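Local coordinates for aldose-aldose oxidoreductase (Caulobacter crescentus, PDB 5A04), which probably oxidises one aldose while reducing another, passing hydride through an NADP(H) cofactor bound beside the sugar, at residues G8-G13 / P72-V77; A36-T41 / H58-E63; F163-P168 / P216-V221; G180-D185 / E220-I225. All blocks are in the same frame, centred on the assembly; numbering follows the deposited sequence. Where two conformers were deposited one is given.

Interaction 1. Residues G8-G13 / P72-V77. With NDP (NADPH dihydro-nicotinamide-adenine-dinucleotide phosphate), chain G.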
# COMPACT_ATOMS: atom_id res chain seq x y z
N GLY A 8 -9.41 40.54 1.79
CA GLY A 8 -8.41 40.63 2.83
C GLY A 8 -8.43 39.45 3.80
O GLY A 8 -9.46 39.11 4.36
N TYR A 9 -7.27 38.82 3.98
CA TYR A 9 -7.11 37.72 4.94
C TYR A 9 -6.57 38.18 6.29
O TYR A 9 -5.60 38.94 6.35
CB TYR A 9 -6.15 36.67 4.38
CG TYR A 9 -6.76 35.62 3.50
CD1 TYR A 9 -7.10 35.88 2.17
CD2 TYR A 9 -6.94 34.32 3.98
CE1 TYR A 9 -7.66 34.90 1.37
CE2 TYR A 9 -7.48 33.34 3.20
CZ TYR A 9 -7.84 33.61 1.90
OH TYR A 9 -8.38 32.60 1.13
N ALA A 10 -7.19 37.71 7.37
CA ALA A 10 -6.56 37.72 8.68
C ALA A 10 -5.98 36.33 8.91
O ALA A 10 -6.70 35.34 8.83
CB ALA A 10 -7.58 38.08 9.79
N ILE A 11 -4.68 36.24 9.17
CA ILE A 11 -4.05 34.96 9.49
C ILE A 11 -4.04 34.79 11.00
O ILE A 11 -3.54 35.65 11.74
CB ILE A 11 -2.61 34.87 8.92
CG1 ILE A 11 -2.62 35.10 7.40
CG2 ILE A 11 -1.99 33.51 9.24
CD1 ILE A 11 -3.49 34.13 6.61
N LEU A 12 -4.63 33.69 11.47
CA LEU A 12 -4.80 33.47 12.90
C LEU A 12 -4.01 32.24 13.33
O LEU A 12 -4.27 31.13 12.87
CB LEU A 12 -6.30 33.32 13.22
CG LEU A 12 -6.71 33.30 14.70
CD1 LEU A 12 -8.18 33.72 14.84
CD2 LEU A 12 -6.52 31.92 15.30
N GLY A 13 -3.04 32.46 14.23
CA GLY A 13 -2.15 31.40 14.70
C GLY A 13 -0.84 31.45 13.93
O GLY A 13 -0.70 30.78 12.90
N PRO A 72 -13.29 46.44 8.27
CA PRO A 72 -13.81 46.14 6.93
C PRO A 72 -12.73 45.67 5.96
O PRO A 72 -13.07 45.20 4.88
CB PRO A 72 -14.39 47.48 6.49
CG PRO A 72 -13.54 48.49 7.19
CD PRO A 72 -13.21 47.89 8.53
N ASP A 73 -11.45 45.79 6.33
CA ASP A 73 -10.37 45.31 5.48
C ASP A 73 -10.22 43.79 5.57
O ASP A 73 -9.49 43.19 4.78
CB ASP A 73 -9.03 45.96 5.84
CG ASP A 73 -9.01 47.45 5.56
OD1 ASP A 73 -9.78 47.89 4.68
OD2 ASP A 73 -8.25 48.17 6.23
N VAL A 74 -10.89 43.19 6.55
CA VAL A 74 -10.80 41.74 6.73
C VAL A 74 -12.08 41.07 6.23
O VAL A 74 -13.17 41.32 6.75
CB VAL A 74 -10.56 41.36 8.19
CG1 VAL A 74 -10.59 39.82 8.36
CG2 VAL A 74 -9.24 41.94 8.67
N ASP A 75 -11.93 40.25 5.19
CA ASP A 75 -13.04 39.48 4.65
C ASP A 75 -13.02 38.03 5.13
O ASP A 75 -14.07 37.41 5.31
CB ASP A 75 -13.01 39.50 3.13
CG ASP A 75 -13.14 40.90 2.58
OD1 ASP A 75 -14.27 41.44 2.60
OD2 ASP A 75 -12.11 41.46 2.14
N ILE A 76 -11.82 37.50 5.33
CA ILE A 76 -11.61 36.08 5.61
C ILE A 76 -10.67 35.91 6.79
O ILE A 76 -9.68 36.63 6.89
CB ILE A 76 -10.98 35.34 4.39
CG1 ILE A 76 -11.89 35.44 3.16
CG2 ILE A 76 -10.67 33.89 4.74
CD1 ILE A 76 -11.14 35.23 1.83
N VAL A 77 -10.99 34.97 7.67
CA VAL A 77 -10.05 34.56 8.71
C VAL A 77 -9.54 33.16 8.38
O VAL A 77 -10.33 32.25 8.11
CB VAL A 77 -10.70 34.55 10.11
CG1 VAL A 77 -9.72 34.02 11.15
CG2 VAL A 77 -11.21 35.95 10.49
PA NDP G . 2.66 25.28 15.00
O1A NDP G . 2.75 24.67 16.36
O2A NDP G . 3.92 25.46 14.20
O5B NDP G . 1.89 26.73 15.08
C5B NDP G . 0.72 26.59 15.82
C4B NDP G . 0.35 28.02 16.25
O4B NDP G . -0.99 28.07 16.76
C3B NDP G . 1.28 28.49 17.38
O3B NDP G . 2.46 29.05 16.88
C2B NDP G . 0.45 29.62 17.99
O2B NDP G . 0.52 30.73 17.29
C1B NDP G . -1.02 29.06 17.76
N9A NDP G . -1.61 28.51 18.99
C8A NDP G . -2.76 28.95 19.63
N7A NDP G . -3.03 28.25 20.75
C5A NDP G . -1.99 27.32 20.84
C6A NDP G . -1.71 26.31 21.78
N6A NDP G . -2.55 26.12 22.86
N1A NDP G . -0.61 25.50 21.66
C2A NDP G . 0.17 25.76 20.55
N3A NDP G . 0.03 26.67 19.57
C4A NDP G . -1.09 27.46 19.75
O3 NDP G . 1.64 24.20 14.25
PN NDP G . 1.65 24.21 12.62
O1N NDP G . 1.55 25.55 12.04
O2N NDP G . 2.48 23.08 12.04
O5D NDP G . 0.06 23.51 12.36
C5D NDP G . -0.99 24.36 12.73
C4D NDP G . -2.25 23.90 11.95
O4D NDP G . -1.93 23.88 10.52
C3D NDP G . -2.65 22.42 12.31
O3D NDP G . -4.08 22.28 12.26
C2D NDP G . -2.03 21.60 11.20
O2D NDP G . -2.77 20.43 10.90
C1D NDP G . -2.17 22.60 9.99
N1N NDP G . -1.11 22.36 9.01
C2N NDP G . -1.44 22.17 7.67
C3N NDP G . -0.45 21.98 6.76
C7N NDP G . -0.79 21.77 5.35
O7N NDP G . 0.06 21.43 4.51
N7N NDP G . -2.10 21.98 4.94
C4N NDP G . 0.99 21.96 7.14
C5N NDP G . 1.23 22.12 8.58
C6N NDP G . 0.23 22.32 9.44
P2B NDP G . 0.61 32.22 18.15
O1X NDP G . -0.60 32.09 19.06
O2X NDP G . 1.95 32.04 18.80
O3X NDP G . 0.51 33.24 17.03
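Tyr-9 and Ala-10 pair in parallel with Ile-76 and Val-77, joining the first and fourth strands of a Rossmann fold in the middle of its parallel sheet. Backbone hydrogen bonds set the register. Ala-10 N gives a nearly straight bond to Ile-76 O at 2.8 Å, and Ile-76 N returns one to Gly-8 O. The Gly-8 carbonyl is gripped twice: Ile-76 N approaches nearly along the C=O axis, and Asp-75 N, 2.8 Å from Gly-8 O, comes from a more bent direction. The carboxylate of Asp-75 completes the clasp, its OD2 receiving Gly-8 N at 2.9 Å (N-H...O 174°) on the anti lone pair. Both polar backbone atoms of Gly-8 are therefore held by residues at the entrance to strand 76-79. With no side chain in the way, Gly-8 CA also settles 3.4 Å from Asp-73 O in a CA-H...O contact.

Apolar contacts lie on both faces of the sheet. On one, Tyr-9 and Ile-76 run side by side in the same direction. Ile-76 CG1 stands anti to the carbonyl carbon (chi1 -60°), which sets CG2 over the tyrosine ring, 4.0 Å from its centroid in a CH-pi contact, while CD1 reaches Tyr-9 CE1 at 3.5 Å. Helix 292-306 packs on this face and takes the Tyr-9 hydroxyl on Leu-297 O. On the other face Ala-10 CB meets Val-74 CG1, and Leu-12 CD1 touches Val-77 CG1. Past Leu-12 the strand gives way to Gly-13, whose C atom lies 3.7 Å from O2B of NADPH.

Interaction 2. Residues A36-T41 / H58-E63. With NDP (NADPH dihydro-nicotinamide-adenine-dinucleotide phosphate), chain G.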
# COMPACT_ATOMS: atom_id res chain seq x y z
N ALA A 36 -4.52 41.34 7.98
CA ALA A 36 -4.46 41.38 9.44
C ALA A 36 -3.77 40.15 10.02
O ALA A 36 -3.65 39.12 9.36
CB ALA A 36 -5.87 41.53 10.02
N LEU A 37 -3.32 40.29 11.27
CA LEU A 37 -2.67 39.21 11.99
C LEU A 37 -3.35 38.99 13.34
O LEU A 37 -3.72 39.96 14.02
CB LEU A 37 -1.19 39.53 12.22
CG LEU A 37 -0.38 39.75 10.94
CD1 LEU A 37 0.98 40.33 11.32
CD2 LEU A 37 -0.22 38.45 10.19
N VAL A 38 -3.54 37.73 13.70
CA VAL A 38 -4.11 37.37 15.00
C VAL A 38 -3.20 36.36 15.68
O VAL A 38 -2.92 35.30 15.12
CB VAL A 38 -5.52 36.78 14.85
CG1 VAL A 38 -6.16 36.62 16.24
CG2 VAL A 38 -6.37 37.65 13.97
N SER A 39 -2.72 36.69 16.88
CA SER A 39 -1.70 35.90 17.54
C SER A 39 -1.80 35.97 19.06
O SER A 39 -2.16 37.01 19.60
CB SER A 39 -0.29 36.37 17.13
OG SER A 39 0.70 35.56 17.76
N GLY A 40 -1.45 34.87 19.72
CA GLY A 40 -1.34 34.86 21.18
C GLY A 40 0.05 35.25 21.66
O GLY A 40 0.34 35.22 22.86
N THR A 41 0.92 35.62 20.73
CA THR A 41 2.29 36.01 21.06
C THR A 41 2.57 37.43 20.59
O THR A 41 2.76 37.66 19.39
CB THR A 41 3.32 35.07 20.41
OG1 THR A 41 3.06 33.72 20.80
CG2 THR A 41 4.74 35.46 20.83
N HIS A 58 -4.47 46.62 12.78
CA HIS A 58 -4.86 45.36 12.14
C HIS A 58 -4.15 44.17 12.77
O HIS A 58 -4.04 43.10 12.16
CB HIS A 58 -4.57 45.42 10.63
CG HIS A 58 -5.44 46.37 9.87
ND1 HIS A 58 -5.64 47.68 10.27
CD2 HIS A 58 -6.17 46.20 8.74
CE1 HIS A 58 -6.46 48.27 9.41
NE2 HIS A 58 -6.79 47.40 8.47
N ARG A 59 -3.67 44.37 13.99
CA ARG A 59 -3.02 43.31 14.76
C ARG A 59 -3.89 42.99 15.97
O ARG A 59 -4.26 43.89 16.72
CB ARG A 59 -1.62 43.72 15.22
CG ARG A 59 -0.70 44.09 14.06
CD ARG A 59 0.64 44.61 14.57
NE ARG A 59 1.35 45.36 13.54
CZ ARG A 59 2.54 45.93 13.73
NH1 ARG A 59 3.15 45.83 14.91
NH2 ARG A 59 3.13 46.59 12.74
N TYR A 60 -4.22 41.71 16.16
CA TYR A 60 -5.12 41.29 17.23
C TYR A 60 -4.49 40.20 18.09
O TYR A 60 -3.77 39.35 17.58
CB TYR A 60 -6.44 40.77 16.65
CG TYR A 60 -7.18 41.78 15.82
CD1 TYR A 60 -6.85 41.98 14.49
CD2 TYR A 60 -8.22 42.53 16.36
CE1 TYR A 60 -7.53 42.90 13.71
CE2 TYR A 60 -8.91 43.46 15.59
CZ TYR A 60 -8.55 43.64 14.26
OH TYR A 60 -9.22 44.55 13.48
N SER A 61 -4.76 40.24 19.39
CA SER A 61 -4.48 39.10 20.25
C SER A 61 -5.69 38.16 20.21
O SER A 61 -6.71 38.49 19.63
CB SER A 61 -4.21 39.55 21.68
OG SER A 61 -5.41 40.03 22.27
N TYR A 62 -5.59 36.99 20.83
CA TYR A 62 -6.77 36.14 20.94
C TYR A 62 -7.82 36.80 21.85
O TYR A 62 -9.01 36.53 21.73
CB TYR A 62 -6.41 34.74 21.45
CG TYR A 62 -5.49 33.97 20.54
CD1 TYR A 62 -5.56 34.11 19.16
CD2 TYR A 62 -4.53 33.12 21.06
CE1 TYR A 62 -4.71 33.41 18.33
CE2 TYR A 62 -3.67 32.42 20.23
CZ TYR A 62 -3.77 32.58 18.87
OH TYR A 62 -2.91 31.88 18.04
N GLU A 63 -7.37 37.67 22.76
CA GLU A 63 -8.30 38.36 23.65
C GLU A 63 -9.08 39.46 22.92
O GLU A 63 -10.23 39.73 23.27
CB GLU A 63 -7.54 38.97 24.83
CG GLU A 63 -6.85 37.93 25.71
CD GLU A 63 -6.05 38.55 26.83
OE1 GLU A 63 -5.57 39.69 26.66
OE2 GLU A 63 -5.90 37.90 27.88
PA NDP G . 2.66 25.28 15.00
O1A NDP G . 2.75 24.67 16.36
O2A NDP G . 3.92 25.46 14.20
O5B NDP G . 1.89 26.73 15.08
C5B NDP G . 0.72 26.59 15.82
C4B NDP G . 0.35 28.02 16.25
O4B NDP G . -0.99 28.07 16.76
C3B NDP G . 1.28 28.49 17.38
O3B NDP G . 2.46 29.05 16.88
C2B NDP G . 0.45 29.62 17.99
O2B NDP G . 0.52 30.73 17.29
C1B NDP G . -1.02 29.06 17.76
N9A NDP G . -1.61 28.51 18.99
C8A NDP G . -2.76 28.95 19.63
N7A NDP G . -3.03 28.25 20.75
C5A NDP G . -1.99 27.32 20.84
C6A NDP G . -1.71 26.31 21.78
N6A NDP G . -2.55 26.12 22.86
N1A NDP G . -0.61 25.50 21.66
C2A NDP G . 0.17 25.76 20.55
N3A NDP G . 0.03 26.67 19.57
C4A NDP G . -1.09 27.46 19.75
O3 NDP G . 1.64 24.20 14.25
PN NDP G . 1.65 24.21 12.62
O1N NDP G . 1.55 25.55 12.04
O2N NDP G . 2.48 23.08 12.04
O5D NDP G . 0.06 23.51 12.36
C5D NDP G . -0.99 24.36 12.73
C4D NDP G . -2.25 23.90 11.95
O4D NDP G . -1.93 23.88 10.52
C3D NDP G . -2.65 22.42 12.31
O3D NDP G . -4.08 22.28 12.26
C2D NDP G . -2.03 21.60 11.20
O2D NDP G . -2.77 20.43 10.90
C1D NDP G . -2.17 22.60 9.99
N1N NDP G . -1.11 22.36 9.01
C2N NDP G . -1.44 22.17 7.67
C3N NDP G . -0.45 21.98 6.76
C7N NDP G . -0.79 21.77 5.35
O7N NDP G . 0.06 21.43 4.51
N7N NDP G . -2.10 21.98 4.94
C4N NDP G . 0.99 21.96 7.14
C5N NDP G . 1.23 22.12 8.58
C6N NDP G . 0.23 22.32 9.44
P2B NDP G . 0.61 32.22 18.15
O1X NDP G . -0.60 32.09 19.06
O2X NDP G . 1.95 32.04 18.80
O3X NDP G . 0.51 33.24 17.03
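Leu-37 and Val-38 lie in parallel register with Arg-59 and Tyr-60, the directions of the two segments 28° apart. Three backbone hydrogen bonds zip them together: Leu-37 N to His-58 O, Tyr-60 N to Leu-37 O at 2.8 Å, and Ser-39 N to Tyr-60 O at 2.9 Å. The pairing fades into a CA-H...O contact, with Ser-61 CA 3.2 Å from Ser-39 O.

Among the side chains, Ala-36 CB and Leu-37 O both come to the edge of the Tyr-60 ring, and Val-38 CG2 meets its CB. The other branch, Val-38 CG1, turns to Tyr-62 CD1 at 3.9 Å. The Tyr-62 ring is laid flat against the turn at residues 39-40: Ser-39 C sits over its centre, and Gly-40 N is above the same face, nearer the rim, 3.3 Å from CE2.

That turn and Tyr-62 surround the phosphate on O2B of NADPH. Gly-40 N donates to O1X at 3.0 Å, and Thr-41 OG1 to O2X at 2.8 Å. Ser-39 OG, anti to its own N (chi1 -178°), lies against O3X and also accepts from Thr-41 N, forming an ST turn. Tyr-62 OH makes a weak bond to O1X. Lys-44 adds a further bond to the cofactor. Strand 32-38 of this Rossmann beta-alpha-beta unit thus runs into the turn by which NADP-dependent enzymes recognise the 2'-phosphate.

Interaction 3. Residues F163-P168 / P216-V221. With SO4 (sulfate ion), chain J.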
# COMPACT_ATOMS: atom_id res chain seq x y z
N PHE A 163 5.38 10.78 8.56
CA PHE A 163 6.71 11.34 8.74
C PHE A 163 7.20 10.95 10.13
O PHE A 163 6.42 10.58 10.99
CB PHE A 163 6.74 12.86 8.53
CG PHE A 163 6.02 13.66 9.60
CD1 PHE A 163 4.65 13.87 9.53
CD2 PHE A 163 6.74 14.25 10.64
CE1 PHE A 163 4.01 14.62 10.50
CE2 PHE A 163 6.10 15.01 11.61
CZ PHE A 163 4.73 15.19 11.54
N THR A 164 8.51 11.01 10.32
CA THR A 164 9.08 10.64 11.60
C THR A 164 9.01 11.83 12.53
O THR A 164 9.87 12.70 12.49
CB THR A 164 10.54 10.18 11.43
OG1 THR A 164 11.23 11.12 10.59
CG2 THR A 164 10.58 8.83 10.75
N ILE A 165 7.97 11.87 13.35
CA ILE A 165 7.75 13.04 14.20
C ILE A 165 8.81 13.08 15.31
O ILE A 165 9.34 12.05 15.72
CB ILE A 165 6.31 13.02 14.78
CG1 ILE A 165 5.92 14.41 15.31
CG2 ILE A 165 6.13 11.90 15.80
CD1 ILE A 165 4.42 14.56 15.57
N GLY A 166 9.13 14.28 15.78
CA GLY A 166 10.25 14.45 16.71
C GLY A 166 9.91 14.73 18.16
O GLY A 166 9.68 13.81 18.95
N ASP A 167 9.88 16.01 18.51
CA ASP A 167 9.74 16.46 19.90
C ASP A 167 8.47 15.94 20.57
O ASP A 167 7.38 16.32 20.19
CB ASP A 167 9.75 18.00 19.93
CG ASP A 167 9.78 18.57 21.34
OD1 ASP A 167 9.63 17.82 22.33
OD2 ASP A 167 9.95 19.80 21.46
N PRO A 168 8.62 15.10 21.62
CA PRO A 168 7.46 14.53 22.30
C PRO A 168 6.54 15.57 22.96
O PRO A 168 5.39 15.26 23.24
CB PRO A 168 8.09 13.62 23.37
CG PRO A 168 9.47 13.36 22.90
CD PRO A 168 9.89 14.61 22.18
N PRO A 216 8.53 7.65 24.11
CA PRO A 216 8.15 8.89 24.77
C PRO A 216 7.23 9.78 23.92
O PRO A 216 6.58 10.68 24.45
CB PRO A 216 9.49 9.59 25.04
CG PRO A 216 10.52 8.81 24.32
CD PRO A 216 9.99 7.44 24.10
N ARG A 217 7.19 9.54 22.62
CA ARG A 217 6.33 10.33 21.74
C ARG A 217 4.86 9.93 21.83
O ARG A 217 3.97 10.71 21.51
CB ARG A 217 6.78 10.19 20.28
CG ARG A 217 8.11 10.82 19.96
CD ARG A 217 8.51 10.48 18.52
NE ARG A 217 8.85 9.07 18.37
CZ ARG A 217 9.09 8.46 17.20
NH1 ARG A 217 9.03 9.13 16.06
NH2 ARG A 217 9.39 7.16 17.18
N PHE A 218 4.61 8.68 22.24
CA PHE A 218 3.30 8.08 21.98
C PHE A 218 2.57 7.62 23.24
O PHE A 218 1.96 6.55 23.25
CB PHE A 218 3.47 6.91 21.00
CG PHE A 218 4.11 7.30 19.68
CD1 PHE A 218 3.60 8.33 18.91
CD2 PHE A 218 5.22 6.61 19.21
CE1 PHE A 218 4.19 8.69 17.70
CE2 PHE A 218 5.82 6.96 18.01
CZ PHE A 218 5.31 7.99 17.24
N GLY A 219 2.61 8.43 24.29
CA GLY A 219 1.87 8.14 25.49
C GLY A 219 0.38 8.42 25.33
O GLY A 219 -0.45 7.85 26.03
N GLU A 220 0.04 9.31 24.40
CA GLU A 220 -1.35 9.78 24.31
C GLU A 220 -2.04 9.51 22.97
O GLU A 220 -3.25 9.29 22.95
CB GLU A 220 -1.42 11.28 24.61
CG GLU A 220 -0.88 11.64 25.97
CD GLU A 220 -1.34 12.99 26.45
OE1 GLU A 220 -2.08 13.68 25.71
OE2 GLU A 220 -0.95 13.37 27.57
N VAL A 221 -1.29 9.56 21.87
CA VAL A 221 -1.91 9.40 20.56
C VAL A 221 -1.24 8.29 19.77
O VAL A 221 -0.19 7.79 20.17
CB VAL A 221 -1.87 10.72 19.76
CG1 VAL A 221 -2.55 11.85 20.55
CG2 VAL A 221 -0.43 11.11 19.40
S SO4 J . 9.68 17.74 14.76
O1 SO4 J . 8.46 16.93 14.80
O2 SO4 J . 10.72 16.99 14.05
O3 SO4 J . 9.40 18.99 14.05
O4 SO4 J . 10.15 18.04 16.12
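Arg-217 carries most of this meeting of two irregular loops, reaching across to Ile-165 O while its own neighbour, Phe-218, packs against its chain. Both loops belong to the C-terminal alpha/beta domain; one leaves strand 156-162 of its large mixed sheet and the other leads toward strand 224-230.

Arg-217 CB lies over the centre of the Phe-218 ring. The arginine chain bends (chi3 -70°), and Phe-218 CE2 comes under one face of the guanidinium near its rim, the two planes well tilted. From there NH1 donates to Ile-165 O at 3.0 Å, lying in the carbonyl plane but with the oxygen tilted from that of the guanidinium. It is the one hydrogen bond between the segments. NH2 has a separate partner, a salt bridge to Asp-215.

Van der Waals contacts surround this bond. Ile-165 and the arginine chain run antiparallel alongside one another, with Ile-165 CG2 3.9 Å from Arg-217 CD and 4.2 Å from Phe-218 CE1. Farther along, Pro-168 crosses the base of the arginine, its CG 4.1 Å from Arg-217 CG, and its CB lies 3.5 Å from Pro-216 O.

Beyond Ile-165 the chain binds a sulfate that probably came from the crystallisation solution, in company with Gln-170. Gly-166 N donates to sulfate O1 at 2.9 Å, and Asp-167 N gives an almost straight bond (175°) to O4 at 3.1 Å.

Interaction 4. Residues G180-D185 / E220-I225. With BGC (beta-D-glucopyranose), chain H.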
# COMPACT_ATOMS: atom_id res chain seq x y z
N GLY A 180 -6.02 13.45 18.23
CA GLY A 180 -5.64 12.13 17.77
C GLY A 180 -4.22 12.21 17.23
O GLY A 180 -3.62 13.29 17.23
N GLY A 181 -3.70 11.07 16.78
CA GLY A 181 -2.31 10.97 16.36
C GLY A 181 -2.11 11.13 14.87
O GLY A 181 -2.67 12.05 14.26
N SER A 182 -1.31 10.24 14.27
CA SER A 182 -0.95 10.37 12.86
C SER A 182 -2.14 10.51 11.91
O SER A 182 -2.06 11.24 10.92
CB SER A 182 -0.09 9.18 12.41
OG SER A 182 -0.88 8.00 12.28
N LEU A 183 -3.25 9.84 12.20
CA LEU A 183 -4.39 9.91 11.30
C LEU A 183 -4.95 11.32 11.21
O LEU A 183 -5.39 11.75 10.15
CB LEU A 183 -5.50 8.95 11.77
CG LEU A 183 -6.76 8.89 10.89
CD1 LEU A 183 -6.39 8.60 9.43
CD2 LEU A 183 -7.73 7.84 11.44
N MET A 184 -4.94 12.04 12.33
CA MET A 184 -5.48 13.39 12.34
C MET A 184 -4.57 14.32 11.54
O MET A 184 -5.05 15.21 10.84
CB MET A 184 -5.66 13.88 13.78
CG MET A 184 -6.81 13.22 14.52
SD MET A 184 -8.40 13.59 13.74
CE MET A 184 -8.65 15.26 14.29
N ASP A 185 -3.27 14.06 11.57
CA ASP A 185 -2.31 15.01 11.01
C ASP A 185 -1.88 14.75 9.58
O ASP A 185 -1.79 15.67 8.77
CB ASP A 185 -1.06 15.05 11.88
CG ASP A 185 -0.07 16.10 11.41
OD1 ASP A 185 -0.39 17.31 11.56
OD2 ASP A 185 0.99 15.73 10.87
N GLU A 220 0.04 9.31 24.40
CA GLU A 220 -1.35 9.78 24.31
C GLU A 220 -2.04 9.51 22.97
O GLU A 220 -3.25 9.29 22.95
CB GLU A 220 -1.42 11.28 24.61
CG GLU A 220 -0.88 11.64 25.97
CD GLU A 220 -1.34 12.99 26.45
OE1 GLU A 220 -2.08 13.68 25.71
OE2 GLU A 220 -0.95 13.37 27.57
N VAL A 221 -1.29 9.56 21.87
CA VAL A 221 -1.91 9.40 20.56
C VAL A 221 -1.24 8.29 19.77
O VAL A 221 -0.19 7.79 20.17
CB VAL A 221 -1.87 10.72 19.76
CG1 VAL A 221 -2.55 11.85 20.55
CG2 VAL A 221 -0.43 11.11 19.40
N GLU A 222 -1.84 7.90 18.64
CA GLU A 222 -1.36 6.72 17.91
C GLU A 222 -0.24 7.05 16.94
O GLU A 222 -0.15 8.16 16.41
CB GLU A 222 -2.51 6.02 17.17
CG GLU A 222 -2.95 6.64 15.83
CD GLU A 222 -3.77 7.92 15.96
OE1 GLU A 222 -4.18 8.30 17.09
OE2 GLU A 222 -4.03 8.56 14.91
N ASP A 223 0.62 6.06 16.72
CA ASP A 223 1.71 6.16 15.77
C ASP A 223 1.23 5.67 14.41
O ASP A 223 0.95 6.49 13.53
CB ASP A 223 2.91 5.35 16.26
CG ASP A 223 4.00 5.21 15.21
OD1 ASP A 223 3.98 5.95 14.21
OD2 ASP A 223 4.89 4.36 15.41
N ILE A 224 1.13 4.36 14.23
CA ILE A 224 0.64 3.79 12.98
C ILE A 224 -0.83 3.42 13.08
O ILE A 224 -1.25 2.76 14.03
CB ILE A 224 1.45 2.54 12.55
CG1 ILE A 224 2.88 2.94 12.18
CG2 ILE A 224 0.78 1.86 11.36
CD1 ILE A 224 3.80 1.73 11.91
N ILE A 225 -1.63 3.86 12.11
CA ILE A 225 -2.96 3.28 11.96
C ILE A 225 -3.26 3.18 10.47
O ILE A 225 -3.50 4.16 9.77
CB ILE A 225 -4.06 4.07 12.75
CG1 ILE A 225 -5.42 3.38 12.61
CG2 ILE A 225 -4.12 5.57 12.35
CD1 ILE A 225 -6.47 3.92 13.60
C2 BGC H . 0.90 18.21 8.43
C3 BGC H . 2.40 18.35 8.71
C4 BGC H . 3.20 17.67 7.64
C5 BGC H . 2.76 18.14 6.26
C6 BGC H . 3.45 17.25 5.18
C1 BGC H . 0.68 18.76 7.10
O1 BGC H . -0.72 18.79 6.81
O2 BGC H . 0.18 18.92 9.43
O3 BGC H . 2.65 17.76 9.98
O4 BGC H . 4.58 17.95 7.82
O5 BGC H . 1.37 18.00 6.10
O6 BGC H . 3.21 17.78 3.87
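Glu-222 lays its carboxylate against the start of helix 182-198. Its OE1 accepts Gly-181 N at 2.8 Å, met from well above the carboxylate plane, while OE2 accepts Leu-183 N at 3.1 Å, almost in line with the C-O bond. Tyr-328 of helix 314-333 is a further partner of OE2. Glu-222 CG stands between the backbone N and carbonyl carbon (chi1 80°), and the chain bends at chi2 (-75°). Its backbone carbonyl serves too: Ser-182 N donates to Glu-222 O at 3.2 Å. Glutamate and carbonyl thus occupy the amide end of the helix, with Gly-181 as N-cap, and the helix dipole would probably stabilise a charged carboxylate there. In the C-terminal alpha/beta domain this joins the helix N-terminus to the residues leading into strand 224-230. Ser-182 OG donates to Asp-223 O at 2.7 Å and also bonds Ser-241. The Asp-223 carboxylate has other partners: Tyr-243 N, Ser-244 and, by a salt bridge, Arg-155 of the second subunit. Val-221 CB presses on Gly-181 CA at 3.4 Å, and Ile-225 CG2 meets Leu-183 CB at 3.7 Å. Within the helix, Asp-185 OD1 accepts glucose O2 at 2.7 Å and OD2 accepts O3 at 2.8 Å; Arg-172 salt-bridges OD1.

Overall arrangement
The four contacts form two clusters, one in each domain, with the cofactor and glucose lying between. Interactions 1 and 2 have centres 11 Å apart and share the Rossmann sheet: Ile-11 O and Val-38 N, 2.9 Å apart, probably hydrogen-bond between neighbouring strands, and the side-chain atoms Asp-73 OD2 and His-58 NE2, 2.8 Å apart, probably form a second bond. Both face the adenosine end of NADPH. Interactions 3 and 4, centres 9 Å apart, share Glu-220 and Val-221, and meet at the sugar pocket, where Phe-163 CE1 packs 3.2 Å from Asp-185 OD2. Between the clusters nothing touches; even interactions 1 and 4 stay about 14 Å apart at their nearest atoms, a gap that the bound NADPH helps to span.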